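Local coordinates for sulfatase (Bacteroides fragilis CAG:558, PDB 6USS), which probably hydrolyses sulfate esters as a calcium-dependent gut bacterial arylsulfatase, here in a catalytically altered variant, at residues Pro34-Phe39 / Ile316-Ser321; Glu151-Asn156 / Glu389-Lys394; Gly157-His162 / Gly182-Ile187; Ala234-Ala239 / Leu255-Tyr260. The protein carries 1 engineered substitution. One frame throughout, in Å; residues are numbered along the deposited sequence.

Overall arrangement
All four contacts are buried, and three belong to the same mixed sheet. Contact 1 joins two of its central parallel strands by backbone bonds, aliphatic side chains and one phenylalanine pair. Contact 3 pairs 159-164 with 185-187 through a more polar mixture of histidine, threonine and glutamate, the second subunit close by. Between them runs strand 253-258, which hydrogen-bonds to a strand of each and carries one side of contact 4, an apolar helix-on-sheet packing without hydrogen bonds. Contact 2 lies on the sheet's other face, about 22 Å from contact 4 between centres, and joins two helix ends through methyl groups and an asparagine amide; its Met390 packs onto Ile36, Ile316 and Ile318 of contact 1.

Contact 1. Residues Pro34-Phe39 / Ile316-Ser321; sequences PNIILF and IVIFMS
Ile37 and Ile318 hold the middle of a parallel strand pair in which 34-39 and 316-321 run side by side with their axes 13° apart. Backbone hydrogen bonds come first. Ile37 N gives to Ile316 O at 2.7 Å, and Ile37 O receives Ile318 N at 2.7 Å, so this residue uses both its polar atoms on the same neighbour, as parallel strands do at alternate positions. Asn35 O and Phe39 repeat the pattern before and after it; the last bond, Met320 N to Phe39 O, is the most bent, with 143° at the hydrogen. CA-H...O contacts fill the intervals, among them Leu38 CA to Ile318 O at 3.5 Å.

Aliphatic packing occupies the face of Ile36, Leu38, Ile316 and Ile318. Leu38 CD1 reaches Ile318 CB at 4.0 Å. Just before the strand, Pro34 CG lies beside Ile316 CD1, 3.9 Å away, the two side chains pointing the same way.

Aromatic contact is confined to the other face, where Phe39 and Phe319 lie side by side. Their planes are 20° apart but slid so far that the rings barely overlap; Phe39 CD1 meets Phe319 CE2 at 3.6 Å.

The strand pair leads towards the calcium site, four of whose residues, Asp42, Asp43, Asp322 and Asn323, follow shortly after its two strands. Strand 253-258 bonds to the other edge of 35-41, helix 383-390 packs on the isoleucine face through Met390 and Phe383, and helix 283-308 covers Phe39 and Val317.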
loop_
_atom_site.group_PDB
_atom_site.type_symbol
_atom_site.label_atom_id
_atom_site.label_comp_id
_atom_site.label_asym_id
_atom_site.label_seq_id
_atom_site.Cartn_x
_atom_site.Cartn_y
_atom_site.Cartn_z
ATOM N N PRO A 34 5.373 21.437 -1.653
ATOM C CA PRO A 34 4.766 21.478 -0.323
ATOM C C PRO A 34 4.175 20.141 0.084
ATOM O O PRO A 34 3.815 19.308 -0.751
ATOM C CB PRO A 34 3.664 22.528 -0.483
ATOM C CG PRO A 34 3.215 22.335 -1.921
ATOM C CD PRO A 34 4.479 21.987 -2.691
ATOM N N ASN A 35 4.079 19.947 1.395
ATOM C CA ASN A 35 3.158 18.951 1.912
ATOM C C ASN A 35 1.733 19.467 1.786
ATOM O O ASN A 35 1.485 20.673 1.789
ATOM C CB ASN A 35 3.456 18.626 3.373
ATOM C CG ASN A 35 4.919 18.419 3.622
ATOM O OD1 ASN A 35 5.510 17.436 3.181
ATOM N ND2 ASN A 35 5.520 19.346 4.329
ATOM N N ILE A 36 0.799 18.534 1.685
ATOM C CA ILE A 36 -0.613 18.818 1.543
ATOM C C ILE A 36 -1.371 17.999 2.576
ATOM O O ILE A 36 -1.214 16.772 2.643
ATOM C CB ILE A 36 -1.085 18.473 0.124
ATOM C CG1 ILE A 36 -0.233 19.235 -0.903
ATOM C CG2 ILE A 36 -2.583 18.697 -0.008
ATOM C CD1 ILE A 36 -0.569 18.954 -2.366
ATOM N N ILE A 37 -2.190 18.670 3.378
ATOM C CA ILE A 37 -3.167 18.008 4.229
ATOM C C ILE A 37 -4.558 18.361 3.723
ATOM O O ILE A 37 -4.934 19.543 3.681
ATOM C CB ILE A 37 -3.028 18.409 5.700
ATOM C CG1 ILE A 37 -1.660 18.028 6.254
ATOM C CG2 ILE A 37 -4.132 17.738 6.512
ATOM C CD1 ILE A 37 -1.449 18.571 7.671
ATOM N N LEU A 38 -5.320 17.330 3.350
ATOM C CA LEU A 38 -6.749 17.429 3.058
ATOM C C LEU A 38 -7.497 16.940 4.290
ATOM O O LEU A 38 -7.484 15.740 4.592
ATOM C CB LEU A 38 -7.113 16.588 1.835
ATOM C CG LEU A 38 -8.594 16.504 1.480
ATOM C CD1 LEU A 38 -9.159 17.907 1.284
ATOM C CD2 LEU A 38 -8.770 15.672 0.209
ATOM N N PHE A 39 -8.119 17.868 5.018
ATOM C CA PHE A 39 -8.845 17.562 6.255
ATOM C C PHE A 39 -10.321 17.549 5.868
ATOM O O PHE A 39 -10.900 18.595 5.544
ATOM C CB PHE A 39 -8.503 18.591 7.333
ATOM C CG PHE A 39 -9.079 18.317 8.710
ATOM C CD1 PHE A 39 -10.376 18.689 9.029
ATOM C CD2 PHE A 39 -8.294 17.766 9.713
ATOM C CE1 PHE A 39 -10.889 18.480 10.316
ATOM C CE2 PHE A 39 -8.801 17.551 11.003
ATOM C CZ PHE A 39 -10.096 17.903 11.300
ATOM N N ILE A 316 0.284 22.851 2.734
ATOM C CA ILE A 316 -1.042 23.312 2.356
ATOM C C ILE A 316 -2.077 22.554 3.180
ATOM O O ILE A 316 -2.045 21.320 3.261
ATOM C CB ILE A 316 -1.282 23.108 0.853
ATOM C CG1 ILE A 316 -0.317 23.940 0.024
ATOM C CG2 ILE A 316 -2.694 23.470 0.480
ATOM C CD1 ILE A 316 -0.460 23.685 -1.474
ATOM N N VAL A 317 -2.998 23.290 3.789
ATOM C CA VAL A 317 -4.086 22.715 4.562
ATOM C C VAL A 317 -5.383 23.038 3.837
ATOM O O VAL A 317 -5.695 24.211 3.590
ATOM C CB VAL A 317 -4.100 23.253 6.001
ATOM C CG1 VAL A 317 -5.273 22.666 6.779
ATOM C CG2 VAL A 317 -2.776 22.975 6.695
ATOM N N ILE A 318 -6.131 22.000 3.474
ATOM C CA ILE A 318 -7.436 22.164 2.851
ATOM C C ILE A 318 -8.475 21.569 3.782
ATOM O O ILE A 318 -8.442 20.367 4.076
ATOM C CB ILE A 318 -7.519 21.512 1.465
ATOM C CG1 ILE A 318 -6.365 21.954 0.562
ATOM C CG2 ILE A 318 -8.829 21.898 0.823
ATOM C CD1 ILE A 318 -6.236 21.134 -0.717
ATOM N N PHE A 319 -9.396 22.408 4.233
ATOM C CA PHE A 319 -10.524 21.998 5.051
ATOM C C PHE A 319 -11.741 21.835 4.156
ATOM O O PHE A 319 -12.030 22.715 3.331
ATOM C CB PHE A 319 -10.811 23.028 6.142
ATOM C CG PHE A 319 -11.831 22.585 7.136
ATOM C CD1 PHE A 319 -13.188 22.703 6.860
ATOM C CD2 PHE A 319 -11.441 22.076 8.359
ATOM C CE1 PHE A 319 -14.134 22.306 7.787
ATOM C CE2 PHE A 319 -12.386 21.668 9.292
ATOM C CZ PHE A 319 -13.734 21.785 9.004
ATOM N N MET A 320 -12.462 20.725 4.336
ATOM C CA MET A 320 -13.608 20.450 3.486
ATOM C C MET A 320 -14.567 19.528 4.230
ATOM O O MET A 320 -14.199 18.866 5.202
ATOM C CB MET A 320 -13.150 19.839 2.159
ATOM C CG MET A 320 -14.261 19.563 1.165
ATOM S SD MET A 320 -15.232 21.033 0.832
ATOM C CE MET A 320 -16.076 20.531 -0.672
ATOM N N SER A 321 -15.815 19.515 3.774
ATOM C CA SER A 321 -16.799 18.547 4.225
ATOM C C SER A 321 -17.422 17.881 3.006
ATOM O O SER A 321 -17.484 18.463 1.922
ATOM C CB SER A 321 -17.884 19.197 5.093
ATOM O OG SER A 321 -18.871 18.236 5.434
#

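Contact 2. Residues Glu151-Asn156 / Glu389-Lys394; sequences EILKDN and EMAQVK
Leu153 and Ala391 meet where two helices finish, their CA atoms 7.5 Å apart, and the CA atoms of Asn156 and Val393 come to 6.9 Å just beyond. Helix 149-155 ends at Asp155. Segment 389-394 leaves helix 383-390 through a Schellman motif: Gln392 takes positive phi (60°), and the turn is followed by an inverse gamma turn centred on Val393. This sharp change of direction brings the Val393 side chain back against the first helix. The contact therefore joins the C-terminal ends of two helices of the sulfatase fold, away from the calcium site and without a hydrogen bond across it.

Val393 carries most of the contact. Its rotation, with CG1 anti to the backbone N (chi1 -172°), places that methyl at both Ile152 and Asn156: Val393 CG1 touches Ile152 CG2 at 3.9 Å and sits against the amide, 3.6 Å from Asn156 CG. Leu153 makes the second part of the contact: Leu153 CD2 meets Ala391 CB at 3.5 Å, and the leucine side chain also touches Ile387 and Leu388 of the second helix. Away from this contact, Glu151 pairs its charge with Lys154 of the second subunit.

The Asn156 amide is held by its own helix while the valine leans on it: Asn156 ND2 gives a hydrogen bond of 2.8 Å to Ile152 O, with 164° at the hydrogen and the acceptor close to the amide plane.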
loop_
_atom_site.group_PDB
_atom_site.type_symbol
_atom_site.label_atom_id
_atom_site.label_comp_id
_atom_site.label_asym_id
_atom_site.label_seq_id
_atom_site.Cartn_x
_atom_site.Cartn_y
_atom_site.Cartn_z
ATOM N N GLU A 151 -2.535 7.636 -6.156
ATOM C CA GLU A 151 -1.562 6.948 -6.999
ATOM C C GLU A 151 -0.671 7.942 -7.735
ATOM O O GLU A 151 0.544 7.736 -7.848
ATOM C CB GLU A 151 -2.286 6.040 -7.996
ATOM C CG GLU A 151 -1.400 4.983 -8.671
ATOM C CD GLU A 151 -0.914 3.897 -7.693
ATOM O OE1 GLU A 151 -1.728 3.444 -6.850
ATOM O OE2 GLU A 151 0.276 3.498 -7.772
ATOM N N ILE A 152 -1.252 9.034 -8.236
ATOM C CA ILE A 152 -0.473 9.990 -9.017
ATOM C C ILE A 152 0.482 10.762 -8.117
ATOM O O ILE A 152 1.646 10.998 -8.478
ATOM C CB ILE A 152 -1.410 10.930 -9.794
ATOM C CG1 ILE A 152 -2.297 10.136 -10.752
ATOM C CG2 ILE A 152 -0.607 11.914 -10.592
ATOM C CD1 ILE A 152 -3.278 11.024 -11.473
ATOM N N LEU A 153 0.004 11.167 -6.935
ATOM C CA LEU A 153 0.888 11.756 -5.935
ATOM C C LEU A 153 1.991 10.777 -5.544
ATOM O O LEU A 153 3.175 11.134 -5.538
ATOM C CB LEU A 153 0.078 12.190 -4.706
ATOM C CG LEU A 153 -0.889 13.360 -4.909
ATOM C CD1 LEU A 153 -1.757 13.591 -3.683
ATOM C CD2 LEU A 153 -0.119 14.609 -5.243
ATOM N N LYS A 154 1.619 9.529 -5.225
ATOM C CA LYS A 154 2.604 8.513 -4.850
ATOM C C LYS A 154 3.642 8.325 -5.952
ATOM O O LYS A 154 4.853 8.401 -5.702
ATOM C CB LYS A 154 1.889 7.195 -4.531
ATOM C CG LYS A 154 2.765 6.039 -4.009
ATOM C CD LYS A 154 2.047 4.673 -4.207
ATOM C CE LYS A 154 3.015 3.573 -4.718
ATOM N NZ LYS A 154 4.334 3.463 -3.916
ATOM N N ASP A 155 3.183 8.132 -7.192
ATOM C CA ASP A 155 4.094 7.884 -8.303
ATOM C C ASP A 155 4.955 9.094 -8.640
ATOM O O ASP A 155 5.971 8.945 -9.329
ATOM C CB ASP A 155 3.307 7.443 -9.539
ATOM C CG ASP A 155 2.544 6.114 -9.328
ATOM O OD1 ASP A 155 2.944 5.261 -8.486
ATOM O OD2 ASP A 155 1.524 5.927 -10.027
ATOM N N ASN A 156 4.593 10.283 -8.164
ATOM C CA ASN A 156 5.403 11.476 -8.375
ATOM C C ASN A 156 6.250 11.846 -7.162
ATOM O O ASN A 156 6.796 12.953 -7.121
ATOM C CB ASN A 156 4.521 12.660 -8.765
ATOM C CG ASN A 156 4.189 12.669 -10.236
ATOM O OD1 ASN A 156 4.875 13.309 -11.036
ATOM N ND2 ASN A 156 3.123 11.965 -10.606
ATOM N N GLU A 389 -1.928 19.945 -9.024
ATOM C CA GLU A 389 -1.236 21.176 -9.392
ATOM C C GLU A 389 -0.502 21.771 -8.198
ATOM O O GLU A 389 0.606 22.302 -8.342
ATOM C CB GLU A 389 -2.230 22.186 -9.968
ATOM C CG GLU A 389 -1.643 23.570 -10.247
ATOM C CD GLU A 389 -2.574 24.447 -11.093
ATOM O OE1 GLU A 389 -3.673 23.966 -11.489
ATOM O OE2 GLU A 389 -2.199 25.611 -11.381
ATOM N N MET A 390 -1.106 21.695 -7.010
ATOM C CA MET A 390 -0.410 22.144 -5.815
ATOM C C MET A 390 0.865 21.351 -5.622
ATOM O O MET A 390 1.883 21.887 -5.161
ATOM C CB MET A 390 -1.309 21.998 -4.588
ATOM C CG MET A 390 -2.372 23.045 -4.435
ATOM S SD MET A 390 -3.621 22.408 -3.305
ATOM C CE MET A 390 -4.619 23.839 -2.966
ATOM N N ALA A 391 0.819 20.060 -5.954
ATOM C CA ALA A 391 1.966 19.173 -5.818
ATOM C C ALA A 391 2.941 19.292 -6.984
ATOM O O ALA A 391 3.947 18.571 -7.017
ATOM C CB ALA A 391 1.483 17.731 -5.669
ATOM N N GLN A 392 2.675 20.202 -7.921
ATOM C CA GLN A 392 3.553 20.445 -9.061
ATOM C C GLN A 392 3.722 19.185 -9.896
ATOM O O GLN A 392 4.794 18.923 -10.442
ATOM C CB GLN A 392 4.908 20.995 -8.609
ATOM C CG GLN A 392 4.801 22.206 -7.712
ATOM C CD GLN A 392 6.151 22.614 -7.166
ATOM O OE1 GLN A 392 7.195 22.242 -7.712
ATOM N NE2 GLN A 392 6.145 23.361 -6.070
ATOM N N VAL A 393 2.670 18.377 -9.949
ATOM C CA VAL A 393 2.589 17.289 -10.913
ATOM C C VAL A 393 2.201 17.911 -12.250
ATOM O O VAL A 393 1.020 17.932 -12.624
ATOM C CB VAL A 393 1.590 16.210 -10.453
ATOM C CG1 VAL A 393 1.641 14.983 -11.369
ATOM C CG2 VAL A 393 1.905 15.807 -9.019
ATOM N N LYS A 394 3.193 18.438 -12.975
ATOM C CA LYS A 394 2.885 19.262 -14.141
ATOM C C LYS A 394 2.340 18.451 -15.307
ATOM O O LYS A 394 1.721 19.029 -16.200
ATOM C CB LYS A 394 4.120 20.099 -14.559
ATOM C CG LYS A 394 4.480 21.145 -13.481
ATOM C CD LYS A 394 5.914 21.672 -13.521
ATOM C CE LYS A 394 6.049 23.047 -12.814
ATOM N NZ LYS A 394 4.824 23.545 -12.069
#

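Contact 3. Residues Gly157-His162 / Gly182-Ile187; sequences GYHTIH and GFEVNI
Thr160 packs tightly against the turn Gly182-Glu184. Its OG1 sits between its own backbone N and carbonyl carbon (chi1 54°), where it gives a hydrogen bond to Gly182 O, on a lone pair, and receives one from Glu184 N, both at 2.9 Å. Beside it Phe183 packs on His162: CB of His162 makes a CH-pi contact over one face of the Phe183 ring, 3.6 Å from the centroid, while the imidazole directs its edge to that face with the planes at 64°.

The backbones then become a short parallel strand pair in the mixed sheet, His162 bonding through N to Val185 O and through O to Ile187 N. Ile161 and Val185 stand side by side on one face, Ile161 CG2 to Val185 CG1 at 3.9 Å, with Ile161 also touching Ala242 of helix 231-247. Val185 and Asn186, both partly exposed, form the more open side.

The Glu184 end is polar and bridged by water. Glu184 OE1 accepts His159 ND1 at 2.8 Å on the anti side, but the bond is bent (139° at the hydrogen) and tilted out of the carboxylate plane; Thr160 N adds a weak bond to that oxygen. Glu184 OE2 meets a water that also bonds Tyr158 O, and the same OE2 bonds to His180 of the second subunit.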
loop_
_atom_site.group_PDB
_atom_site.type_symbol
_atom_site.label_atom_id
_atom_site.label_comp_id
_atom_site.label_asym_id
_atom_site.label_seq_id
_atom_site.Cartn_x
_atom_site.Cartn_y
_atom_site.Cartn_z
ATOM N N GLY A 157 6.361 10.958 -6.169
ATOM C CA GLY A 157 7.297 11.143 -5.076
ATOM C C GLY A 157 6.698 11.493 -3.733
ATOM O O GLY A 157 7.452 11.648 -2.770
ATOM N N TYR A 158 5.383 11.601 -3.614
ATOM C CA TYR A 158 4.789 11.911 -2.321
ATOM C C TYR A 158 4.678 10.667 -1.448
ATOM O O TYR A 158 4.497 9.548 -1.942
ATOM C CB TYR A 158 3.411 12.542 -2.507
ATOM C CG TYR A 158 3.478 14.038 -2.685
ATOM C CD1 TYR A 158 3.944 14.593 -3.882
ATOM C CD2 TYR A 158 3.083 14.901 -1.660
ATOM C CE1 TYR A 158 4.007 15.961 -4.059
ATOM C CE2 TYR A 158 3.143 16.270 -1.827
ATOM C CZ TYR A 158 3.611 16.798 -3.023
ATOM O OH TYR A 158 3.671 18.173 -3.176
ATOM N N HIS A 159 4.823 10.869 -0.136
ATOM C CA HIS A 159 4.490 9.849 0.857
ATOM C C HIS A 159 3.021 10.051 1.227
ATOM O O HIS A 159 2.658 11.091 1.787
ATOM C CB HIS A 159 5.399 9.953 2.078
ATOM C CG HIS A 159 5.022 9.024 3.194
ATOM N ND1 HIS A 159 5.024 7.651 3.056
ATOM C CD2 HIS A 159 4.628 9.270 4.468
ATOM C CE1 HIS A 159 4.660 7.092 4.197
ATOM N NE2 HIS A 159 4.413 8.053 5.071
ATOM N N THR A 160 2.171 9.077 0.892
ATOM C CA THR A 160 0.721 9.248 0.948
ATOM C C THR A 160 0.143 8.535 2.161
ATOM O O THR A 160 0.399 7.341 2.365
ATOM C CB THR A 160 0.082 8.709 -0.328
ATOM O OG1 THR A 160 0.511 7.361 -0.529
ATOM C CG2 THR A 160 0.535 9.524 -1.514
ATOM N N ILE A 161 -0.642 9.260 2.953
ATOM C CA ILE A 161 -1.205 8.753 4.198
ATOM C C ILE A 161 -2.714 8.932 4.158
ATOM O O ILE A 161 -3.199 10.042 3.900
ATOM C CB ILE A 161 -0.638 9.487 5.427
ATOM C CG1 ILE A 161 0.882 9.452 5.435
ATOM C CG2 ILE A 161 -1.223 8.916 6.707
ATOM C CD1 ILE A 161 1.486 10.429 6.403
ATOM N N HIS A 162 -3.448 7.850 4.439
ATOM C CA HIS A 162 -4.889 7.891 4.653
ATOM C C HIS A 162 -5.231 7.619 6.117
ATOM O O HIS A 162 -4.758 6.637 6.712
ATOM C CB HIS A 162 -5.653 6.877 3.797
ATOM C CG HIS A 162 -7.074 6.717 4.237
ATOM N ND1 HIS A 162 -8.075 7.586 3.849
ATOM C CD2 HIS A 162 -7.639 5.872 5.132
ATOM C CE1 HIS A 162 -9.210 7.237 4.434
ATOM N NE2 HIS A 162 -8.972 6.201 5.217
ATOM N N GLY A 182 -3.718 3.771 -3.669
ATOM C CA GLY A 182 -2.500 4.551 -3.759
ATOM C C GLY A 182 -1.985 5.167 -2.472
ATOM O O GLY A 182 -1.048 5.959 -2.532
ATOM N N PHE A 183 -2.552 4.829 -1.316
ATOM C CA PHE A 183 -2.021 5.284 -0.035
ATOM C C PHE A 183 -0.981 4.291 0.496
ATOM O O PHE A 183 -1.220 3.075 0.531
ATOM C CB PHE A 183 -3.155 5.473 0.982
ATOM C CG PHE A 183 -4.046 6.660 0.694
ATOM C CD1 PHE A 183 -3.702 7.938 1.145
ATOM C CD2 PHE A 183 -5.231 6.498 -0.027
ATOM C CE1 PHE A 183 -4.526 9.046 0.887
ATOM C CE2 PHE A 183 -6.068 7.592 -0.299
ATOM C CZ PHE A 183 -5.711 8.874 0.156
ATOM N N GLU A 184 0.184 4.808 0.892
ATOM C CA GLU A 184 1.214 3.944 1.453
ATOM C C GLU A 184 0.952 3.599 2.910
ATOM O O GLU A 184 1.446 2.568 3.387
ATOM C CB GLU A 184 2.574 4.610 1.306
ATOM C CG GLU A 184 2.980 4.853 -0.143
ATOM C CD GLU A 184 4.272 5.638 -0.244
ATOM O OE1 GLU A 184 4.428 6.624 0.510
ATOM O OE2 GLU A 184 5.139 5.262 -1.063
ATOM N N VAL A 185 0.166 4.429 3.606
ATOM C CA VAL A 185 -0.165 4.270 5.018
ATOM C C VAL A 185 -1.682 4.362 5.174
ATOM O O VAL A 185 -2.307 5.298 4.657
ATOM C CB VAL A 185 0.535 5.337 5.889
ATOM C CG1 VAL A 185 0.039 5.270 7.338
ATOM C CG2 VAL A 185 2.058 5.180 5.811
ATOM N N ASN A 186 -2.270 3.396 5.886
ATOM C CA ASN A 186 -3.714 3.348 6.127
ATOM C C ASN A 186 -3.982 3.282 7.625
ATOM O O ASN A 186 -3.546 2.336 8.290
ATOM C CB ASN A 186 -4.368 2.145 5.427
ATOM C CG ASN A 186 -5.864 2.022 5.741
ATOM O OD1 ASN A 186 -6.482 2.965 6.240
ATOM N ND2 ASN A 186 -6.451 0.867 5.427
ATOM N N ILE A 187 -4.714 4.265 8.145
ATOM C CA ILE A 187 -5.241 4.229 9.503
ATOM C C ILE A 187 -6.765 4.193 9.402
ATOM O O ILE A 187 -7.394 5.175 8.970
ATOM C CB ILE A 187 -4.777 5.428 10.343
ATOM C CG1 ILE A 187 -3.250 5.436 10.496
ATOM C CG2 ILE A 187 -5.462 5.426 11.703
ATOM C CD1 ILE A 187 -2.680 6.822 10.880
HETATM O O HOH W 1 6.372 7.547 -2.041
#

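Contact 4. Residues Ala234-Ala239 / Leu255-Tyr260; sequences ALTLEA and LYMAHY
Met257 aims its thioether at the helix 231-247, and Leu235, Thr236 and Ala239 receive it. The chain leaves the strand with CG anti to the backbone N (chi1 -173°), then bends at chi2 (75°). Sulfur and terminal methyl take different partners: Met257 SD lies 3.7 Å from Ala239 CB, while Met257 CE reaches the backbone of the turn before, 3.7 Å from Leu235 O and 4.0 Å from Leu235 CB. Thr236 crosses the methionine at about a right angle, Thr236 OG1 lying 4.2 Å from Met257 CE; the hydroxyl's bonds go to Ser232 O and to Ser298 OG.

Leu235 and Tyr260 also meet at about a right angle. The leucine brings only CD1 to the aromatic side chain, at the ring edge and near its plane, with Leu235 CD1 3.9 Å from Tyr260 CD2. The tyrosine hydroxyl bonds to Ala188 O.

Helix and strand run nearly antiparallel, 171° between their directions and 10.2 Å between their axes, as expected of a helix lying on a sheet in an alpha/beta fold of the alkaline phosphatase type. Helix 231-247 leads into strand 253-258 and packs back on it, and the same strand hydrogen-bonds to 35-41 on one edge and 159-164 on the other.

His259 follows where the strand ends, on the way to the calcium site, with its side chain about 6 Å from that of the calcium ligand Asp42. Thr236 OG1 stands near the plane of the imidazole, at its edge, 4.2 Å from His259 CE1, a van der Waals approach to a ring carbon; His259 NE2 bonds to Ser298 OG, the hydroxyl that Thr236 also uses.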
loop_
_atom_site.group_PDB
_atom_site.type_symbol
_atom_site.label_atom_id
_atom_site.label_comp_id
_atom_site.label_asym_id
_atom_site.label_seq_id
_atom_site.Cartn_x
_atom_site.Cartn_y
_atom_site.Cartn_z
ATOM N N ALA A 234 -8.437 9.370 18.864
ATOM C CA ALA A 234 -7.605 8.261 18.411
ATOM C C ALA A 234 -7.077 8.509 17.006
ATOM O O ALA A 234 -5.895 8.267 16.722
ATOM C CB ALA A 234 -8.396 6.953 18.449
ATOM N N LEU A 235 -7.939 8.989 16.113
ATOM C CA LEU A 235 -7.511 9.244 14.744
ATOM C C LEU A 235 -6.424 10.305 14.702
ATOM O O LEU A 235 -5.448 10.172 13.952
ATOM C CB LEU A 235 -8.712 9.661 13.886
ATOM C CG LEU A 235 -9.761 8.573 13.641
ATOM C CD1 LEU A 235 -10.891 9.071 12.734
ATOM C CD2 LEU A 235 -9.080 7.335 13.049
ATOM N N THR A 236 -6.570 11.361 15.510
ATOM C CA THR A 236 -5.564 12.418 15.540
ATOM C C THR A 236 -4.221 11.907 16.064
ATOM O O THR A 236 -3.170 12.244 15.511
ATOM C CB THR A 236 -6.064 13.592 16.382
ATOM O OG1 THR A 236 -7.394 13.933 15.969
ATOM C CG2 THR A 236 -5.158 14.786 16.198
ATOM N N LEU A 237 -4.228 11.087 17.118
ATOM C CA LEU A 237 -2.960 10.615 17.662
ATOM C C LEU A 237 -2.243 9.683 16.690
ATOM O O LEU A 237 -1.010 9.733 16.583
ATOM C CB LEU A 237 -3.174 9.924 19.006
ATOM C CG LEU A 237 -3.703 10.870 20.078
ATOM C CD1 LEU A 237 -4.400 10.052 21.172
ATOM C CD2 LEU A 237 -2.583 11.747 20.648
ATOM N N GLU A 238 -2.986 8.835 15.963
ATOM C CA GLU A 238 -2.327 7.987 14.971
ATOM C C GLU A 238 -1.884 8.789 13.756
ATOM O O GLU A 238 -0.850 8.485 13.154
ATOM C CB GLU A 238 -3.238 6.838 14.551
ATOM C CG GLU A 238 -3.581 5.914 15.702
ATOM C CD GLU A 238 -2.370 5.128 16.232
ATOM O OE1 GLU A 238 -1.741 4.372 15.448
ATOM O OE2 GLU A 238 -2.051 5.273 17.436
ATOM N N ALA A 239 -2.642 9.817 13.382
ATOM C CA ALA A 239 -2.172 10.710 12.331
ATOM C C ALA A 239 -0.884 11.410 12.752
ATOM O O ALA A 239 0.038 11.584 11.941
ATOM C CB ALA A 239 -3.247 11.737 11.978
ATOM N N LEU A 255 -1.419 13.927 3.519
ATOM C CA LEU A 255 -2.245 13.302 4.533
ATOM C C LEU A 255 -3.704 13.566 4.195
ATOM O O LEU A 255 -4.131 14.724 4.155
ATOM C CB LEU A 255 -1.903 13.854 5.911
ATOM C CG LEU A 255 -2.917 13.503 7.004
ATOM C CD1 LEU A 255 -3.055 12.020 7.110
ATOM C CD2 LEU A 255 -2.498 14.095 8.352
ATOM N N TYR A 256 -4.463 12.503 3.942
ATOM C CA TYR A 256 -5.915 12.616 3.778
ATOM C C TYR A 256 -6.541 12.339 5.137
ATOM O O TYR A 256 -6.824 11.195 5.495
ATOM C CB TYR A 256 -6.439 11.648 2.720
ATOM C CG TYR A 256 -7.952 11.684 2.481
ATOM C CD1 TYR A 256 -8.660 12.887 2.434
ATOM C CD2 TYR A 256 -8.664 10.503 2.264
ATOM C CE1 TYR A 256 -10.055 12.910 2.189
ATOM C CE2 TYR A 256 -10.034 10.515 2.017
ATOM C CZ TYR A 256 -10.728 11.720 1.980
ATOM O OH TYR A 256 -12.091 11.694 1.735
ATOM N N MET A 257 -6.753 13.403 5.910
ATOM C CA MET A 257 -7.348 13.287 7.243
ATOM C C MET A 257 -8.860 13.332 7.088
ATOM O O MET A 257 -9.459 14.402 7.026
ATOM C CB MET A 257 -6.842 14.401 8.150
ATOM C CG MET A 257 -7.265 14.261 9.593
ATOM S SD MET A 257 -6.306 12.970 10.402
ATOM C CE MET A 257 -7.183 12.793 11.963
ATOM N N ALA A 258 -9.487 12.154 7.024
ATOM C CA ALA A 258 -10.914 12.034 6.722
ATOM C C ALA A 258 -11.648 11.506 7.953
ATOM O O ALA A 258 -11.738 10.296 8.155
ATOM C CB ALA A 258 -11.137 11.131 5.508
ATOM N N HIS A 259 -12.196 12.421 8.752
ATOM C CA HIS A 259 -12.828 12.065 10.019
ATOM C C HIS A 259 -14.078 11.218 9.816
ATOM O O HIS A 259 -14.783 11.333 8.805
ATOM C CB HIS A 259 -13.198 13.323 10.811
ATOM C CG HIS A 259 -12.078 13.831 11.645
ATOM N ND1 HIS A 259 -11.736 13.256 12.848
ATOM C CD2 HIS A 259 -11.186 14.827 11.435
ATOM C CE1 HIS A 259 -10.686 13.881 13.350
ATOM N NE2 HIS A 259 -10.335 14.842 12.513
ATOM N N TYR A 260 -14.345 10.348 10.793
ATOM C CA TYR A 260 -15.663 9.730 10.848
ATOM C C TYR A 260 -16.696 10.691 11.427
ATOM O O TYR A 260 -17.874 10.622 11.057
ATOM C CB TYR A 260 -15.614 8.431 11.656
ATOM C CG TYR A 260 -15.011 7.294 10.883
ATOM C CD1 TYR A 260 -15.760 6.601 9.951
ATOM C CD2 TYR A 260 -13.691 6.924 11.072
ATOM C CE1 TYR A 260 -15.214 5.574 9.224
ATOM C CE2 TYR A 260 -13.121 5.895 10.345
ATOM C CZ TYR A 260 -13.894 5.213 9.417
ATOM O OH TYR A 260 -13.368 4.161 8.684
#